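Local coordinates for protein alcohol dehydrogenase (Thermus thermophilus, PDB 2EIH) that probably acts as a zinc-containing, NAD-dependent alcohol dehydrogenase of the medium-chain family, oxidising alcohols with a nicotinamide cofactor, at residues P148-D160 with G178-F190. Sequence-based numbering, arbitrary orientation.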
loop_
_atom_site.group_PDB
_atom_site.type_symbol
_atom_site.label_atom_id
_atom_site.label_comp_id
_atom_site.label_asym_id
_atom_site.label_seq_id
_atom_site.Cartn_x
_atom_site.Cartn_y
_atom_site.Cartn_z
ATOM N N PRO A 148 17.368 13.635 -15.403
ATOM C CA PRO A 148 17.239 12.184 -15.259
ATOM C C PRO A 148 17.817 11.475 -14.029
ATOM O O PRO A 148 17.094 11.206 -13.060
ATOM C CB PRO A 148 17.792 11.673 -16.574
ATOM C CG PRO A 148 17.412 12.745 -17.525
ATOM C CD PRO A 148 17.830 13.968 -16.762
ATOM N N LEU A 149 19.101 11.141 -14.079
ATOM C CA LEU A 149 19.758 10.413 -12.995
ATOM C C LEU A 149 19.396 10.896 -11.577
ATOM O O LEU A 149 18.882 10.110 -10.773
ATOM C CB LEU A 149 21.284 10.449 -13.203
ATOM C CG LEU A 149 22.290 9.458 -12.564
ATOM C CD1 LEU A 149 22.076 9.392 -11.060
ATOM C CD2 LEU A 149 22.165 8.083 -13.188
ATOM N N THR A 150 19.648 12.163 -11.244
ATOM C CA THR A 150 19.325 12.604 -9.886
ATOM C C THR A 150 17.841 12.690 -9.590
ATOM O O THR A 150 17.412 12.301 -8.510
ATOM C CB THR A 150 19.975 13.970 -9.518
ATOM O OG1 THR A 150 19.756 14.920 -10.568
ATOM C CG2 THR A 150 21.461 13.811 -9.254
ATOM N N PHE A 151 17.045 13.200 -10.522
ATOM C CA PHE A 151 15.622 13.261 -10.229
ATOM C C PHE A 151 14.992 11.886 -10.020
ATOM O O PHE A 151 14.139 11.725 -9.154
ATOM C CB PHE A 151 14.869 14.080 -11.279
ATOM C CG PHE A 151 14.932 15.546 -11.012
ATOM C CD1 PHE A 151 16.034 16.282 -11.407
ATOM C CD2 PHE A 151 13.963 16.159 -10.225
ATOM C CE1 PHE A 151 16.187 17.609 -11.011
ATOM C CE2 PHE A 151 14.099 17.483 -9.820
ATOM C CZ PHE A 151 15.226 18.206 -10.219
ATOM N N LEU A 152 15.428 10.885 -10.774
ATOM C CA LEU A 152 14.873 9.550 -10.596
ATOM C C LEU A 152 15.254 8.954 -9.253
ATOM O O LEU A 152 14.442 8.304 -8.608
ATOM C CB LEU A 152 15.347 8.624 -11.714
ATOM C CG LEU A 152 14.690 8.894 -13.064
ATOM C CD1 LEU A 152 15.545 8.319 -14.179
ATOM C CD2 LEU A 152 13.297 8.280 -13.076
ATOM N N THR A 153 16.494 9.181 -8.838
ATOM C CA THR A 153 16.982 8.655 -7.577
ATOM C C THR A 153 16.289 9.342 -6.408
ATOM O O THR A 153 15.894 8.694 -5.446
ATOM C CB THR A 153 18.502 8.850 -7.465
ATOM O OG1 THR A 153 19.144 8.123 -8.515
ATOM C CG2 THR A 153 19.013 8.366 -6.120
ATOM N N ALA A 154 16.137 10.657 -6.502
ATOM C CA ALA A 154 15.484 11.422 -5.454
ATOM C C ALA A 154 14.004 11.056 -5.370
ATOM O O ALA A 154 13.411 11.060 -4.292
ATOM C CB ALA A 154 15.630 12.913 -5.732
ATOM N N TRP A 155 13.410 10.739 -6.510
ATOM C CA TRP A 155 11.994 10.410 -6.545
ATOM C C TRP A 155 11.677 9.081 -5.865
ATOM O O TRP A 155 10.716 8.990 -5.101
ATOM C CB TRP A 155 11.500 10.411 -7.991
ATOM C CG TRP A 155 10.036 10.122 -8.116
ATOM C CD1 TRP A 155 9.419 8.918 -7.946
ATOM C CD2 TRP A 155 9.008 11.056 -8.467
ATOM N NE1 TRP A 155 8.076 9.041 -8.184
ATOM C CE2 TRP A 155 7.794 10.342 -8.513
ATOM C CE3 TRP A 155 8.997 12.424 -8.769
ATOM C CZ2 TRP A 155 6.572 10.950 -8.828
ATOM C CZ3 TRP A 155 7.792 13.031 -9.084
ATOM C CH2 TRP A 155 6.590 12.289 -9.121
ATOM N N GLN A 156 12.481 8.056 -6.135
ATOM C CA GLN A 156 12.251 6.763 -5.506
ATOM C C GLN A 156 12.409 6.897 -4.002
ATOM O O GLN A 156 11.642 6.309 -3.249
ATOM C CB GLN A 156 13.219 5.690 -6.023
ATOM C CG GLN A 156 12.906 4.298 -5.462
ATOM C CD GLN A 156 13.645 3.164 -6.153
ATOM O OE1 GLN A 156 14.669 2.692 -5.662
ATOM N NE2 GLN A 156 13.135 2.729 -7.305
ATOM N N MET A 157 13.394 7.677 -3.566
ATOM C CA MET A 157 13.626 7.866 -2.141
ATOM C C MET A 157 12.473 8.613 -1.462
ATOM O O MET A 157 11.936 8.149 -0.454
ATOM C CB MET A 157 14.943 8.617 -1.904
ATOM C CG MET A 157 16.183 7.845 -2.328
ATOM S SD MET A 157 17.718 8.741 -1.909
ATOM C CE MET A 157 17.691 9.932 -3.143
ATOM N N VAL A 158 12.078 9.750 -2.030
ATOM C CA VAL A 158 11.000 10.580 -1.486
ATOM C C VAL A 158 9.604 9.969 -1.644
ATOM O O VAL A 158 8.894 9.750 -0.665
ATOM C CB VAL A 158 11.031 11.985 -2.162
ATOM C CG1 VAL A 158 9.874 12.850 -1.673
ATOM C CG2 VAL A 158 12.362 12.665 -1.857
ATOM N N VAL A 159 9.226 9.687 -2.883
ATOM C CA VAL A 159 7.913 9.133 -3.180
ATOM C C VAL A 159 7.696 7.650 -2.800
ATOM O O VAL A 159 6.850 7.347 -1.963
ATOM C CB VAL A 159 7.589 9.366 -4.675
ATOM C CG1 VAL A 159 6.191 8.889 -5.002
ATOM C CG2 VAL A 159 7.728 10.846 -4.995
ATOM N N ASP A 160 8.455 6.735 -3.399
ATOM C CA ASP A 160 8.303 5.306 -3.114
ATOM C C ASP A 160 8.862 4.833 -1.759
ATOM O O ASP A 160 8.146 4.235 -0.965
ATOM C CB ASP A 160 8.917 4.484 -4.261
ATOM C CG ASP A 160 8.342 4.864 -5.631
ATOM O OD1 ASP A 160 7.096 4.864 -5.780
ATOM O OD2 ASP A 160 9.126 5.149 -6.565
ATOM N N GLY A 178 24.821 15.787 -4.702
ATOM C CA GLY A 178 24.097 14.557 -4.969
ATOM C C GLY A 178 22.650 14.738 -5.383
ATOM O O GLY A 178 22.342 15.462 -6.336
ATOM N N VAL A 179 21.751 14.086 -4.656
ATOM C CA VAL A 179 20.333 14.167 -4.958
ATOM C C VAL A 179 19.555 15.157 -4.100
ATOM O O VAL A 179 18.338 15.239 -4.209
ATOM C CB VAL A 179 19.685 12.780 -4.813
ATOM C CG1 VAL A 179 20.212 11.854 -5.903
ATOM C CG2 VAL A 179 20.006 12.199 -3.440
ATOM N N SER A 180 20.252 15.910 -3.257
ATOM C CA SER A 180 19.584 16.868 -2.380
ATOM C C SER A 180 18.772 17.924 -3.142
ATOM O O SER A 180 17.630 18.209 -2.781
ATOM C CB SER A 180 20.597 17.564 -1.473
ATOM O OG SER A 180 21.614 18.200 -2.204
ATOM N N VAL A 181 19.356 18.499 -4.193
ATOM C CA VAL A 181 18.679 19.512 -4.982
ATOM C C VAL A 181 17.317 19.008 -5.436
ATOM O O VAL A 181 16.300 19.707 -5.294
ATOM C CB VAL A 181 19.529 19.914 -6.209
ATOM C CG1 VAL A 181 18.686 20.681 -7.211
ATOM C CG2 VAL A 181 20.702 20.770 -5.756
ATOM N N ALA A 182 17.289 17.800 -5.990
ATOM C CA ALA A 182 16.032 17.210 -6.460
ATOM C C ALA A 182 15.119 16.781 -5.297
ATOM O O ALA A 182 13.903 16.937 -5.370
ATOM C CB ALA A 182 16.337 16.004 -7.370
ATOM N N ALA A 183 15.717 16.246 -4.236
ATOM C CA ALA A 183 14.960 15.783 -3.075
ATOM C C ALA A 183 14.238 16.896 -2.334
ATOM O O ALA A 183 13.143 16.701 -1.807
ATOM C CB ALA A 183 15.871 15.038 -2.113
ATOM N N ILE A 184 14.847 18.066 -2.272
ATOM C CA ILE A 184 14.208 19.173 -1.581
ATOM C C ILE A 184 12.934 19.584 -2.323
ATOM O O ILE A 184 11.884 19.792 -1.703
ATOM C CB ILE A 184 15.199 20.351 -1.446
ATOM C CG1 ILE A 184 16.339 19.911 -0.516
ATOM C CG2 ILE A 184 14.490 21.585 -0.899
ATOM C CD1 ILE A 184 17.463 20.887 -0.375
ATOM N N GLN A 185 13.029 19.666 -3.649
ATOM C CA GLN A 185 11.906 20.050 -4.512
ATOM C C GLN A 185 10.806 18.983 -4.614
ATOM O O GLN A 185 9.621 19.303 -4.615
ATOM C CB GLN A 185 12.415 20.383 -5.927
ATOM C CG GLN A 185 13.384 21.556 -5.983
ATOM C CD GLN A 185 13.874 21.859 -7.381
ATOM O OE1 GLN A 185 13.140 22.396 -8.209
ATOM N NE2 GLN A 185 15.120 21.501 -7.656
ATOM N N ILE A 186 11.196 17.718 -4.721
ATOM C CA ILE A 186 10.201 16.665 -4.820
ATOM C C ILE A 186 9.485 16.592 -3.477
ATOM O O ILE A 186 8.258 16.464 -3.420
ATOM C CB ILE A 186 10.859 15.324 -5.173
ATOM C CG1 ILE A 186 11.392 15.405 -6.609
ATOM C CG2 ILE A 186 9.858 14.196 -5.042
ATOM C CD1 ILE A 186 12.241 14.262 -7.032
ATOM N N ALA A 187 10.263 16.697 -2.401
ATOM C CA ALA A 187 9.722 16.673 -1.048
ATOM C C ALA A 187 8.627 17.728 -0.894
ATOM O O ALA A 187 7.526 17.426 -0.427
ATOM C CB ALA A 187 10.829 16.930 -0.032
ATOM N N LYS A 188 8.932 18.966 -1.277
ATOM C CA LYS A 188 7.952 20.040 -1.174
ATOM C C LYS A 188 6.751 19.759 -2.078
ATOM O O LYS A 188 5.605 20.012 -1.703
ATOM C CB LYS A 188 8.583 21.376 -1.562
ATOM C CG LYS A 188 9.597 21.895 -0.548
ATOM C CD LYS A 188 8.940 22.230 0.780
ATOM C CE LYS A 188 7.813 23.235 0.588
ATOM N NZ LYS A 188 7.202 23.603 1.892
ATOM N N LEU A 189 7.027 19.234 -3.269
ATOM C CA LEU A 189 5.984 18.909 -4.225
ATOM C C LEU A 189 4.962 17.971 -3.567
ATOM O O LEU A 189 3.778 18.036 -3.891
ATOM C CB LEU A 189 6.589 18.227 -5.449
ATOM C CG LEU A 189 5.902 18.334 -6.824
ATOM C CD1 LEU A 189 6.243 17.071 -7.621
ATOM C CD2 LEU A 189 4.389 18.470 -6.716
ATOM N N PHE A 190 5.417 17.110 -2.651
ATOM C CA PHE A 190 4.521 16.195 -1.966
ATOM C C PHE A 190 3.975 16.693 -0.627
ATOM O O PHE A 190 3.523 15.896 0.194
ATOM C CB PHE A 190 5.193 14.825 -1.798
ATOM C CG PHE A 190 5.120 13.977 -3.030
ATOM C CD1 PHE A 190 4.201 12.931 -3.128
ATOM C CD2 PHE A 190 5.918 14.278 -4.129
ATOM C CE1 PHE A 190 4.079 12.203 -4.318
ATOM C CE2 PHE A 190 5.806 13.561 -5.320
ATOM C CZ PHE A 190 4.883 12.520 -5.421
#
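Helix 180-189 of the Rossmann-type domain sets I186 as a knob into a hole of helix 148-160 formed by F151, A154, W155 and V158. The helix axes approach to 8.3 Å and cross at -49°, a spacing consistent with the small alanines there: A154 CB lies 3.6 Å from A182 CB. That same A182 methyl stands over the centre of the F151 ring, 3.6 Å from its centroid and 10° off the normal, which defines a CH-pi contact, and F151 CD2 lies 4.1 Å from I186 CD1. Shortening F151 to an alanine is likely to strip the A182 methyl of its aromatic cover and open a gap beside I186 CD1. Helix 180-189 follows strand 169-172 of the six-stranded parallel sheet, as expected for the first crossover helix of a Rossmann-type domain; I184 and A187 pack on that sheet, while 148-160 covers another side of the helix. With I186 CG2 anti to the backbone N, that branch reaches V158 CG1 at 3.6 Å, while CD1 goes to the W155 and F151 side. At the C-terminal end, F190 turns an edge toward the W155 face in a T-shaped (edge-to-face) pair, planes at 86°, while V159 CG2 lies over a face of F190. R165 of a second subunit packs against W155 and V159.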